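Transcriptional regulator, ROK family (PDB 1Z05) probably binds DNA as a zinc-containing ROK-family regulator of carbohydrate metabolism genes, like its Escherichia coli homologue Mlc. Local coordinates at residues Gly42-Leu47 against Ser63-Ala68; Lys51-Arg56 against Gly100-Asn105; Ile36-Ala41 against Leu422-Val427; Lys226-Ser231 against Gly409-Lys414. All coordinates share one frame; numbering follows the deposited sequence.

Contact 1 (Gly42-Leu47 against Ser63-Ala68); sequences GRVYKL and SELAPA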
loop_
_atom_site.group_PDB
_atom_site.type_symbol
_atom_site.label_atom_id
_atom_site.label_comp_id
_atom_site.label_asym_id
_atom_site.label_seq_id
_atom_site.Cartn_x
_atom_site.Cartn_y
_atom_site.Cartn_z
ATOM N N GLY A 42 13.371 -1.893 -18.378
ATOM C CA GLY A 42 12.121 -2.603 -18.076
ATOM C C GLY A 42 10.899 -2.016 -18.770
ATOM O O GLY A 42 10.085 -2.748 -19.320
ATOM N N ARG A 43 10.774 -0.691 -18.751
ATOM C CA ARG A 43 9.673 -0.004 -19.434
ATOM C C ARG A 43 9.631 -0.331 -20.933
ATOM O O ARG A 43 8.568 -0.627 -21.482
ATOM C CB ARG A 43 9.769 1.506 -19.224
ATOM C CG ARG A 43 9.435 1.934 -17.798
ATOM C CD ARG A 43 9.479 3.457 -17.618
ATOM N NE ARG A 43 8.352 4.117 -18.282
ATOM C CZ ARG A 43 8.461 5.040 -19.237
ATOM N NH1 ARG A 43 9.655 5.457 -19.647
ATOM N NH2 ARG A 43 7.364 5.565 -19.769
ATOM N N VAL A 44 10.793 -0.277 -21.579
ATOM C CA VAL A 44 10.903 -0.585 -23.009
ATOM C C VAL A 44 10.596 -2.060 -23.292
ATOM O O VAL A 44 9.854 -2.379 -24.219
ATOM C CB VAL A 44 12.286 -0.187 -23.571
ATOM C CG1 VAL A 44 12.518 -0.789 -24.971
ATOM C CG2 VAL A 44 12.405 1.328 -23.630
ATOM N N TYR A 45 11.157 -2.947 -22.479
ATOM C CA TYR A 45 10.925 -4.385 -22.634
ATOM C C TYR A 45 9.446 -4.767 -22.470
ATOM O O TYR A 45 8.919 -5.617 -23.217
ATOM C CB TYR A 45 11.792 -5.150 -21.637
ATOM C CG TYR A 45 11.634 -6.636 -21.731
ATOM C CD1 TYR A 45 12.415 -7.382 -22.624
ATOM C CD2 TYR A 45 10.700 -7.310 -20.936
ATOM C CE1 TYR A 45 12.272 -8.772 -22.716
ATOM C CE2 TYR A 45 10.547 -8.700 -21.032
ATOM C CZ TYR A 45 11.334 -9.418 -21.922
ATOM O OH TYR A 45 11.208 -10.786 -22.007
ATOM N N LYS A 46 8.782 -4.154 -21.490
ATOM C CA LYS A 46 7.338 -4.368 -21.281
ATOM C C LYS A 46 6.509 -3.925 -22.492
ATOM O O LYS A 46 5.570 -4.621 -22.897
ATOM C CB LYS A 46 6.853 -3.677 -20.001
ATOM C CG LYS A 46 5.392 -3.974 -19.656
ATOM C CD LYS A 46 4.927 -3.184 -18.443
ATOM C CE LYS A 46 3.468 -3.455 -18.124
ATOM N NZ LYS A 46 3.111 -2.794 -16.836
ATOM N N LEU A 47 6.855 -2.775 -23.071
ATOM C CA LEU A 47 6.195 -2.322 -24.301
ATOM C C LEU A 47 6.357 -3.325 -25.450
ATOM O O LEU A 47 5.386 -3.670 -26.128
ATOM C CB LEU A 47 6.706 -0.938 -24.718
ATOM C CG LEU A 47 6.117 0.260 -23.968
ATOM C CD1 LEU A 47 6.859 1.542 -24.339
ATOM C CD2 LEU A 47 4.616 0.408 -24.226
ATOM N N SER A 63 6.953 5.368 -24.717
ATOM C CA SER A 63 7.750 5.446 -23.483
ATOM C C SER A 63 8.085 6.877 -23.068
ATOM O O SER A 63 8.473 7.112 -21.920
ATOM C CB SER A 63 9.058 4.674 -23.648
ATOM O OG SER A 63 9.907 5.334 -24.581
ATOM N N GLU A 64 7.944 7.811 -24.013
ATOM C CA GLU A 64 8.369 9.208 -23.867
ATOM C C GLU A 64 9.887 9.345 -23.703
ATOM O O GLU A 64 10.367 10.280 -23.057
ATOM C CB GLU A 64 7.641 9.906 -22.709
ATOM C CG GLU A 64 6.129 9.759 -22.725
ATOM C CD GLU A 64 5.505 10.061 -21.373
ATOM O OE1 GLU A 64 5.703 9.263 -20.425
ATOM O OE2 GLU A 64 4.811 11.090 -21.267
ATOM N N LEU A 65 10.636 8.408 -24.285
ATOM C CA LEU A 65 12.096 8.461 -24.262
ATOM C C LEU A 65 12.641 8.874 -25.626
ATOM O O LEU A 65 12.090 8.489 -26.657
ATOM C CB LEU A 65 12.687 7.106 -23.848
ATOM C CG LEU A 65 12.412 6.581 -22.432
ATOM C CD1 LEU A 65 12.662 5.092 -22.380
ATOM C CD2 LEU A 65 13.244 7.305 -21.368
ATOM N N ALA A 66 13.725 9.648 -25.615
ATOM C CA ALA A 66 14.396 10.101 -26.833
ATOM C C ALA A 66 14.972 8.932 -27.641
ATOM O O ALA A 66 15.359 7.911 -27.062
ATOM C CB ALA A 66 15.500 11.117 -26.481
ATOM N N PRO A 67 15.007 9.062 -28.984
ATOM C CA PRO A 67 15.553 8.008 -29.852
ATOM C C PRO A 67 16.937 7.504 -29.441
ATOM O O PRO A 67 17.193 6.303 -29.509
ATOM C CB PRO A 67 15.617 8.691 -31.219
ATOM C CG PRO A 67 14.482 9.639 -31.177
ATOM C CD PRO A 67 14.496 10.193 -29.782
ATOM N N ALA A 68 17.809 8.416 -29.015
ATOM C CA ALA A 68 19.137 8.054 -28.509
ATOM C C ALA A 68 19.064 7.064 -27.341
ATOM O O ALA A 68 19.850 6.114 -27.275
ATOM C CB ALA A 68 19.930 9.314 -28.116
#

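Contact 2 (Lys51-Arg56 against Gly100-Asn105); sequences KGPISR and GLQTNN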
loop_
_atom_site.group_PDB
_atom_site.type_symbol
_atom_site.label_atom_id
_atom_site.label_comp_id
_atom_site.label_asym_id
_atom_site.label_seq_id
_atom_site.Cartn_x
_atom_site.Cartn_y
_atom_site.Cartn_z
ATOM N N LYS A 51 3.286 -5.231 -26.922
ATOM C CA LYS A 51 2.866 -4.541 -28.150
ATOM C C LYS A 51 3.668 -4.905 -29.401
ATOM O O LYS A 51 3.299 -4.493 -30.497
ATOM C CB LYS A 51 2.902 -3.019 -27.955
ATOM C CG LYS A 51 1.779 -2.451 -27.118
ATOM C CD LYS A 51 1.953 -0.950 -26.960
ATOM C CE LYS A 51 0.918 -0.357 -26.012
ATOM N NZ LYS A 51 1.059 -0.875 -24.610
ATOM N N GLY A 52 4.757 -5.660 -29.250
ATOM C CA GLY A 52 5.579 -6.065 -30.406
ATOM C C GLY A 52 4.795 -6.922 -31.399
ATOM O O GLY A 52 3.837 -7.580 -31.005
ATOM N N PRO A 53 5.182 -6.916 -32.694
ATOM C CA PRO A 53 6.283 -6.174 -33.308
ATOM C C PRO A 53 6.035 -4.673 -33.263
ATOM O O PRO A 53 4.941 -4.210 -33.604
ATOM C CB PRO A 53 6.297 -6.675 -34.756
ATOM C CG PRO A 53 4.944 -7.246 -34.989
ATOM C CD PRO A 53 4.457 -7.748 -33.674
ATOM N N ILE A 54 7.046 -3.928 -32.833
ATOM C CA ILE A 54 6.905 -2.486 -32.625
ATOM C C ILE A 54 8.165 -1.757 -33.081
ATOM O O ILE A 54 9.275 -2.222 -32.832
ATOM C CB ILE A 54 6.558 -2.162 -31.131
ATOM C CG1 ILE A 54 6.288 -0.664 -30.934
ATOM C CG2 ILE A 54 7.651 -2.680 -30.178
ATOM C CD1 ILE A 54 5.732 -0.304 -29.543
ATOM N N SER A 55 7.986 -0.617 -33.746
ATOM C CA SER A 55 9.113 0.169 -34.236
ATOM C C SER A 55 9.763 0.974 -33.123
ATOM O O SER A 55 9.146 1.243 -32.086
ATOM C CB SER A 55 8.671 1.113 -35.349
ATOM O OG SER A 55 7.873 2.165 -34.840
ATOM N N ARG A 56 11.010 1.375 -33.353
ATOM C CA ARG A 56 11.727 2.194 -32.391
ATOM C C ARG A 56 11.059 3.554 -32.225
ATOM O O ARG A 56 11.022 4.097 -31.118
ATOM C CB ARG A 56 13.190 2.348 -32.802
ATOM C CG ARG A 56 14.047 1.147 -32.443
ATOM C CD ARG A 56 15.481 1.351 -32.901
ATOM N NE ARG A 56 16.310 0.182 -32.610
ATOM C CZ ARG A 56 16.294 -0.949 -33.311
ATOM N NH1 ARG A 56 15.486 -1.086 -34.357
ATOM N NH2 ARG A 56 17.090 -1.951 -32.964
ATOM N N GLY A 100 9.351 -5.294 -36.775
ATOM C CA GLY A 100 9.671 -4.548 -35.567
ATOM C C GLY A 100 10.090 -5.453 -34.430
ATOM O O GLY A 100 10.039 -6.678 -34.545
ATOM N N LEU A 101 10.494 -4.838 -33.324
ATOM C CA LEU A 101 11.047 -5.566 -32.185
ATOM C C LEU A 101 10.010 -6.418 -31.460
ATOM O O LEU A 101 8.880 -5.976 -31.223
ATOM C CB LEU A 101 11.718 -4.595 -31.206
ATOM C CG LEU A 101 12.965 -3.882 -31.743
ATOM C CD1 LEU A 101 13.153 -2.541 -31.049
ATOM C CD2 LEU A 101 14.203 -4.745 -31.603
ATOM N N GLN A 102 10.408 -7.649 -31.136
ATOM C CA GLN A 102 9.593 -8.579 -30.357
ATOM C C GLN A 102 10.465 -9.243 -29.299
ATOM O O GLN A 102 11.685 -9.336 -29.451
ATOM C CB GLN A 102 9.003 -9.685 -31.234
ATOM C CG GLN A 102 8.154 -9.210 -32.404
ATOM C CD GLN A 102 7.629 -10.382 -33.226
ATOM O OE1 GLN A 102 8.218 -10.757 -34.233
ATOM N NE2 GLN A 102 6.535 -10.975 -32.778
ATOM N N THR A 103 9.841 -9.720 -28.230
ATOM C CA THR A 103 10.593 -10.461 -27.228
ATOM C C THR A 103 11.034 -11.795 -27.834
ATOM O O THR A 103 10.304 -12.415 -28.623
ATOM C CB THR A 103 9.781 -10.699 -25.941
ATOM O OG1 THR A 103 8.516 -11.263 -26.279
ATOM C CG2 THR A 103 9.556 -9.391 -25.223
ATOM N N ASN A 104 12.241 -12.209 -27.467
ATOM C CA ASN A 104 12.847 -13.430 -27.951
ATOM C C ASN A 104 12.889 -14.452 -26.814
ATOM O O ASN A 104 13.957 -14.760 -26.289
ATOM C CB ASN A 104 14.257 -13.123 -28.474
ATOM C CG ASN A 104 14.901 -14.305 -29.176
ATOM O OD1 ASN A 104 14.224 -15.231 -29.637
ATOM N ND2 ASN A 104 16.222 -14.271 -29.276
ATOM N N ASN A 105 11.715 -14.958 -26.434
ATOM C CA ASN A 105 11.568 -15.852 -25.276
ATOM C C ASN A 105 12.115 -17.257 -25.461
ATOM O O ASN A 105 12.500 -17.903 -24.486
ATOM C CB ASN A 105 10.093 -15.952 -24.845
ATOM C CG ASN A 105 9.629 -14.746 -24.026
ATOM O OD1 ASN A 105 10.425 -13.901 -23.630
ATOM N ND2 ASN A 105 8.331 -14.678 -23.767
HETATM O O HOH W 1 5.269 -10.594 -30.509
#

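Contact 3 (Ile36-Ala41 against Leu422-Val427); sequences IKQINA and LLMKVV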
loop_
_atom_site.group_PDB
_atom_site.type_symbol
_atom_site.label_atom_id
_atom_site.label_comp_id
_atom_site.label_asym_id
_atom_site.label_seq_id
_atom_site.Cartn_x
_atom_site.Cartn_y
_atom_site.Cartn_z
ATOM N N ILE A 36 19.161 3.568 -12.748
ATOM C CA ILE A 36 18.961 4.490 -13.864
ATOM C C ILE A 36 18.508 3.727 -15.113
ATOM O O ILE A 36 17.353 3.846 -15.548
ATOM C CB ILE A 36 20.287 5.249 -14.167
ATOM C CG1 ILE A 36 20.866 5.847 -12.879
ATOM C CG2 ILE A 36 20.084 6.321 -15.235
ATOM C CD1 ILE A 36 22.371 5.755 -12.778
ATOM N N LYS A 37 19.429 2.939 -15.665
ATOM C CA LYS A 37 19.197 2.158 -16.874
ATOM C C LYS A 37 18.109 1.115 -16.650
ATOM O O LYS A 37 17.251 0.912 -17.512
ATOM C CB LYS A 37 20.491 1.460 -17.309
ATOM C CG LYS A 37 21.608 2.392 -17.779
ATOM C CD LYS A 37 22.900 1.624 -18.051
ATOM C CE LYS A 37 22.795 0.747 -19.297
ATOM N NZ LYS A 37 23.963 -0.169 -19.427
ATOM N N GLN A 38 18.158 0.477 -15.480
ATOM C CA GLN A 38 17.254 -0.605 -15.100
ATOM C C GLN A 38 15.787 -0.276 -15.381
ATOM O O GLN A 38 15.119 -1.004 -16.115
ATOM C CB GLN A 38 17.450 -0.947 -13.623
ATOM C CG GLN A 38 16.797 -2.233 -13.170
ATOM C CD GLN A 38 16.908 -2.459 -11.672
ATOM O OE1 GLN A 38 15.899 -2.636 -10.985
ATOM N NE2 GLN A 38 18.135 -2.451 -11.156
ATOM N N ILE A 39 15.304 0.827 -14.810
ATOM C CA ILE A 39 13.905 1.238 -14.956
ATOM C C ILE A 39 13.478 1.414 -16.422
ATOM O O ILE A 39 12.441 0.895 -16.844
ATOM C CB ILE A 39 13.597 2.504 -14.095
ATOM C CG1 ILE A 39 13.376 2.107 -12.626
ATOM C CG2 ILE A 39 12.402 3.292 -14.636
ATOM C CD1 ILE A 39 12.478 0.874 -12.419
ATOM N N ASN A 40 14.292 2.118 -17.197
ATOM C CA ASN A 40 13.968 2.382 -18.594
ATOM C C ASN A 40 14.024 1.129 -19.453
ATOM O O ASN A 40 13.192 0.941 -20.341
ATOM C CB ASN A 40 14.870 3.474 -19.158
ATOM C CG ASN A 40 14.462 4.855 -18.701
ATOM O OD1 ASN A 40 13.318 5.081 -18.302
ATOM N ND2 ASN A 40 15.394 5.791 -18.764
ATOM N N ALA A 41 15.000 0.270 -19.168
ATOM C CA ALA A 41 15.112 -1.014 -19.850
ATOM C C ALA A 41 13.860 -1.856 -19.619
ATOM O O ALA A 41 13.333 -2.439 -20.558
ATOM C CB ALA A 41 16.362 -1.758 -19.399
ATOM N N LEU A 422 15.862 -8.063 -13.738
ATOM C CA LEU A 422 16.325 -9.323 -14.303
ATOM C C LEU A 422 16.980 -9.113 -15.665
ATOM O O LEU A 422 17.968 -9.775 -15.977
ATOM C CB LEU A 422 15.189 -10.345 -14.389
ATOM C CG LEU A 422 15.584 -11.768 -14.796
ATOM C CD1 LEU A 422 16.760 -12.290 -13.953
ATOM C CD2 LEU A 422 14.384 -12.690 -14.688
ATOM N N LEU A 423 16.442 -8.188 -16.456
ATOM C CA LEU A 423 17.060 -7.814 -17.731
ATOM C C LEU A 423 18.529 -7.439 -17.553
ATOM O O LEU A 423 19.386 -7.904 -18.302
ATOM C CB LEU A 423 16.334 -6.639 -18.389
ATOM C CG LEU A 423 14.881 -6.790 -18.816
ATOM C CD1 LEU A 423 14.424 -5.493 -19.430
ATOM C CD2 LEU A 423 14.711 -7.946 -19.796
ATOM N N MET A 424 18.812 -6.611 -16.550
ATOM C CA MET A 424 20.165 -6.134 -16.346
ATOM C C MET A 424 21.075 -7.270 -15.894
ATOM O O MET A 424 22.230 -7.334 -16.306
ATOM C CB MET A 424 20.195 -4.950 -15.373
ATOM C CG MET A 424 19.506 -3.676 -15.900
ATOM S SD MET A 424 20.243 -2.944 -17.394
ATOM C CE MET A 424 19.363 -3.769 -18.720
ATOM N N LYS A 425 20.543 -8.179 -15.078
ATOM C CA LYS A 425 21.283 -9.372 -14.687
ATOM C C LYS A 425 21.633 -10.250 -15.887
ATOM O O LYS A 425 22.752 -10.751 -15.975
ATOM C CB LYS A 425 20.533 -10.172 -13.616
ATOM C CG LYS A 425 20.425 -9.448 -12.272
ATOM C CD LYS A 425 21.698 -9.570 -11.425
ATOM C CE LYS A 425 21.594 -10.731 -10.437
ATOM N NZ LYS A 425 22.784 -10.896 -9.550
ATOM N N VAL A 426 20.687 -10.406 -16.812
ATOM C CA VAL A 426 20.908 -11.176 -18.041
ATOM C C VAL A 426 21.887 -10.472 -18.998
ATOM O O VAL A 426 22.744 -11.126 -19.597
ATOM C CB VAL A 426 19.571 -11.516 -18.768
ATOM C CG1 VAL A 426 19.832 -12.261 -20.072
ATOM C CG2 VAL A 426 18.667 -12.352 -17.867
ATOM N N VAL A 427 21.751 -9.154 -19.141
ATOM C CA VAL A 427 22.674 -8.343 -19.950
ATOM C C VAL A 427 24.089 -8.406 -19.372
ATOM O O VAL A 427 25.055 -8.632 -20.101
ATOM C CB VAL A 427 22.211 -6.858 -20.041
ATOM C CG1 VAL A 427 23.350 -5.939 -20.509
ATOM C CG2 VAL A 427 21.000 -6.712 -20.949
#

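Contact 4 (Lys226-Ser231 against Gly409-Lys414); sequences KLFGHS and GAALIK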
loop_
_atom_site.group_PDB
_atom_site.type_symbol
_atom_site.label_atom_id
_atom_site.label_comp_id
_atom_site.label_asym_id
_atom_site.label_seq_id
_atom_site.Cartn_x
_atom_site.Cartn_y
_atom_site.Cartn_z
ATOM N N LYS A 226 -2.954 -10.914 -11.354
ATOM C CA LYS A 226 -2.811 -9.645 -12.078
ATOM C C LYS A 226 -2.045 -9.761 -13.419
ATOM O O LYS A 226 -2.402 -9.110 -14.408
ATOM C CB LYS A 226 -2.148 -8.607 -11.152
ATOM C CG LYS A 226 -1.742 -7.269 -11.803
ATOM C CD LYS A 226 -2.930 -6.531 -12.417
ATOM C CE LYS A 226 -2.481 -5.314 -13.228
ATOM N NZ LYS A 226 -3.560 -4.884 -14.154
ATOM N N LEU A 227 -1.003 -10.588 -13.453
ATOM C CA LEU A 227 -0.197 -10.752 -14.673
ATOM C C LEU A 227 -0.682 -11.831 -15.645
ATOM O O LEU A 227 -0.504 -11.693 -16.866
ATOM C CB LEU A 227 1.278 -10.993 -14.316
ATOM C CG LEU A 227 1.959 -9.903 -13.485
ATOM C CD1 LEU A 227 3.422 -10.268 -13.177
ATOM C CD2 LEU A 227 1.874 -8.529 -14.178
ATOM N N PHE A 228 -1.284 -12.898 -15.118
ATOM C CA PHE A 228 -1.579 -14.095 -15.908
ATOM C C PHE A 228 -3.011 -14.577 -15.721
ATOM O O PHE A 228 -3.472 -15.451 -16.458
ATOM C CB PHE A 228 -0.668 -15.265 -15.485
ATOM C CG PHE A 228 0.794 -15.044 -15.713
ATOM C CD1 PHE A 228 1.319 -15.014 -17.000
ATOM C CD2 PHE A 228 1.658 -14.939 -14.633
ATOM C CE1 PHE A 228 2.689 -14.831 -17.210
ATOM C CE2 PHE A 228 3.015 -14.755 -14.830
ATOM C CZ PHE A 228 3.532 -14.701 -16.127
ATOM N N GLY A 229 -3.703 -14.042 -14.721
ATOM C CA GLY A 229 -4.943 -14.657 -14.262
ATOM C C GLY A 229 -6.178 -13.799 -14.401
ATOM O O GLY A 229 -6.396 -13.161 -15.435
ATOM N N HIS A 230 -6.992 -13.778 -13.354
ATOM C CA HIS A 230 -8.331 -13.197 -13.479
ATOM C C HIS A 230 -8.481 -11.784 -12.936
ATOM O O HIS A 230 -9.594 -11.321 -12.700
ATOM C CB HIS A 230 -9.388 -14.145 -12.913
ATOM C CG HIS A 230 -9.702 -15.294 -13.817
ATOM N ND1 HIS A 230 -10.419 -16.395 -13.402
ATOM C CD2 HIS A 230 -9.389 -15.516 -15.116
ATOM C CE1 HIS A 230 -10.551 -17.237 -14.411
ATOM N NE2 HIS A 230 -9.927 -16.732 -15.459
ATOM N N SER A 231 -7.362 -11.094 -12.747
ATOM C CA SER A 231 -7.411 -9.685 -12.388
ATOM C C SER A 231 -6.526 -8.844 -13.310
ATOM O O SER A 231 -6.101 -7.754 -12.944
ATOM C CB SER A 231 -7.070 -9.466 -10.906
ATOM O OG SER A 231 -5.703 -9.717 -10.633
ATOM N N GLY A 409 5.517 -17.964 -8.598
ATOM C CA GLY A 409 6.929 -17.688 -8.844
ATOM C C GLY A 409 7.158 -17.127 -10.238
ATOM O O GLY A 409 8.009 -16.253 -10.436
ATOM N N ALA A 410 6.381 -17.625 -11.199
ATOM C CA ALA A 410 6.421 -17.115 -12.575
ATOM C C ALA A 410 6.118 -15.615 -12.638
ATOM O O ALA A 410 6.771 -14.880 -13.378
ATOM C CB ALA A 410 5.466 -17.915 -13.474
ATOM N N ALA A 411 5.148 -15.174 -11.834
ATOM C CA ALA A 411 4.771 -13.768 -11.725
ATOM C C ALA A 411 5.903 -12.888 -11.208
ATOM O O ALA A 411 6.094 -11.771 -11.687
ATOM C CB ALA A 411 3.550 -13.627 -10.838
ATOM N N LEU A 412 6.650 -13.392 -10.225
ATOM C CA LEU A 412 7.806 -12.682 -9.680
ATOM C C LEU A 412 8.852 -12.424 -10.771
ATOM O O LEU A 412 9.459 -11.361 -10.813
ATOM C CB LEU A 412 8.471 -13.495 -8.555
ATOM C CG LEU A 412 7.697 -13.757 -7.262
ATOM C CD1 LEU A 412 8.567 -14.536 -6.290
ATOM C CD2 LEU A 412 7.235 -12.441 -6.626
ATOM N N ILE A 413 9.074 -13.427 -11.610
ATOM C CA ILE A 413 10.048 -13.357 -12.712
ATOM C C ILE A 413 9.554 -12.384 -13.788
ATOM O O ILE A 413 10.305 -11.520 -14.238
ATOM C CB ILE A 413 10.328 -14.768 -13.323
ATOM C CG1 ILE A 413 10.967 -15.710 -12.280
ATOM C CG2 ILE A 413 11.209 -14.693 -14.594
ATOM C CD1 ILE A 413 12.097 -15.094 -11.468
ATOM N N LYS A 414 8.294 -12.517 -14.193
ATOM C CA LYS A 414 7.742 -11.577 -15.163
ATOM C C LYS A 414 7.869 -10.124 -14.668
ATOM O O LYS A 414 8.324 -9.263 -15.423
ATOM C CB LYS A 414 6.307 -11.945 -15.562
ATOM C CG LYS A 414 5.599 -10.878 -16.386
ATOM C CD LYS A 414 4.890 -11.457 -17.590
ATOM C CE LYS A 414 5.803 -11.409 -18.815
ATOM N NZ LYS A 414 5.348 -12.291 -19.924
#

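Contact 1 (Gly42-Leu47 against Ser63-Ala68)
The backbone oxygen of S63 is gripped by both terminal nitrogens of R43, which converge on it end-on: NH2 donates at 2.9 Å from S63 O and NH1 at 3.1 Å from that same oxygen. The bonds are bent, as is usual for donors sharing one acceptor. S63 O meets the guanidinium edge almost in its plane; seen from the carbonyl, NH1 uses an in-plane lone pair whereas NH2 is tilted from that plane. The R43 chain bends at chi3 (72°), which turns the edge toward its target. E64 follows the helix with a positive phi, and its OE1 stands 4.1 Å from R43 NH2, a loose attraction between opposite charges rather than a salt bridge. This is the turn of a helix-turn-helix, between helices 56-63 and 67-79, braced from helix 35-51. S63 OG accepts from L65 N at 3.2 Å in an ST turn and is also bonded to L59 O. Beside the polar grip, V44 CG2 reaches L65 CD1 at 4.0 Å, and L47 CD1 lies 3.9 Å from S63 CB. L65 also packs on I36 of the second subunit, so the turn adjoins the dimer interface. A carbonyl at the C-terminal end of helix 56-63 thus finds a cationic partner, and the positive guanidinium would be expected to suit the partial negative charge that gathers there.

Contact 2 (Lys51-Arg56 against Gly100-Asn105)
G52, the first residue to leave helix 35-51, lays its CA 3.4 Å from L101 O, close against the backbone of strand 99-103. That strand pairs with 83-86 to make the wing of a winged helix-turn-helix, and the segment 51-56 joins strand 99-103 through a single bridge. A cis peptide bond then leads into P53, whose CA points its hydrogen at L101 O, a CA-H...O contact of 3.3 Å. The P53 ring lies side by side with the Q102 chain, P53 CB and Q102 CG being 3.9 Å apart. The amide nitrogen of Q102 gives a hydrogen to a water, with NE2 and the water oxygen 2.6 Å apart, and this water reaches back only weakly to G52 O. I54 forms the antiparallel, hydrogen-bonded bridge with L101. I54 N donates to L101 O at 3.2 Å, and L101 N returns a bond to I54 O at 2.9 Å. S55 turns away and caps the next helix, its OG accepting from D58 N. R56 begins that helix, and its extended chain crosses the L101 side chain at about a right angle. Its guanidinium is tied to E85 of the wing by a salt bridge through NH2, while L101 CD1 sits over the centre of one guanidinium face, 4.2 Å above the plane.

Contact 3 (Ile36-Ala41 against Leu422-Val427)
The flat carbonyl group of A41 carries a methyl over one of its faces: L423 CD1 stands 3.4 Å from A41 O and 3.7 Å from A41 C, above the carbonyl plane and not at its edge. It is a van der Waals approach, carbon resting on the backbone of the opposing helix. The other flat group, the carboxamide of Q38, is carried on an extended chain, and it is the aliphatic base of that chain that takes part. M424 CG lies 3.9 Å from Q38 CA and 4.1 Å from Q38 CB, the two side chains passing each other at a slant. Beyond CG the methionine folds back, with chi2 at -62° and chi3 at 90°, and this double bend brings M424 CE to within 3.7 Å of A41 CB. Here the first helix of the winged helix-turn-helix domain, 35-51, meets the last helix of the chain, 421-428, with 9.5 Å between the axes of the two short segments and 111° between their directions. Q38 and A41, one turn apart, both touch M424, and A41 touches L423 as well. K37 takes part at the margin, its CB 4.4 Å from M424 SD, while its NZ goes on to a salt bridge with E76. L423 is also packed by L77 and L417. I36 and N40 pack against N40 and I36 of the second subunit.

Contact 4 (Lys226-Ser231 against Gly409-Lys414)
L227 and F228, toward the C-terminal end of the helix that begins at 217, supply the first shell against helix 407-418. L227 CD1 presses on the backbone at A411 O, 3.4 Å away, and meets K414 CG at 3.9 Å. F228 presents the edge of its ring: CE2 comes 3.7 Å from A411 CA, near the ring plane, and 4.2 Å from A410 CB. K414 bends its chain at chi2 and chi3 across the end of that ring, its CD lying 3.8 Å from F228 CZ in an oblique approach. The small alanines allow both large side chains to come close to the helix backbone. The ring is backed from within its own segment, since L227 CB stands 3.9 Å above one face, offset toward the rim. Both helices belong to the ASKHA-type ROK fold, and 407-418 lies on the mixed sheet that includes strands 108-116, 168-176 and 212-216, where A410 touches F110, I413 reaches S171 and A173, and L412 packs on F213 and A215. Further out, A411 is also flanked by L223 and A224 of helix 217-228. The charged end of K414 leaves the ring and forms a salt bridge through NZ with D49 of helix 35-51.

Overall arrangement
Contacts 1 and 2 lie in the winged helix-turn-helix, their centres about 12 Å apart, and their segments alternate along the chain. Contact 3 uses the same helix 35-51 as contact 1, again about 12 Å away centre to centre, and closes the loop that holds all the others. Y45 of that helix packs on both T103 of contact 2 and L423 of contact 3. Contact 4, its centre about 19 Å from that of contact 3, belongs to the ROK fold; its helix 407-418 is followed in the chain by helix 421-428, and L422 packs on I413. The chain's last helices thereby join the probable DNA-binding domain to the ROK fold, while contacts 1 and 3 also touch the second subunit.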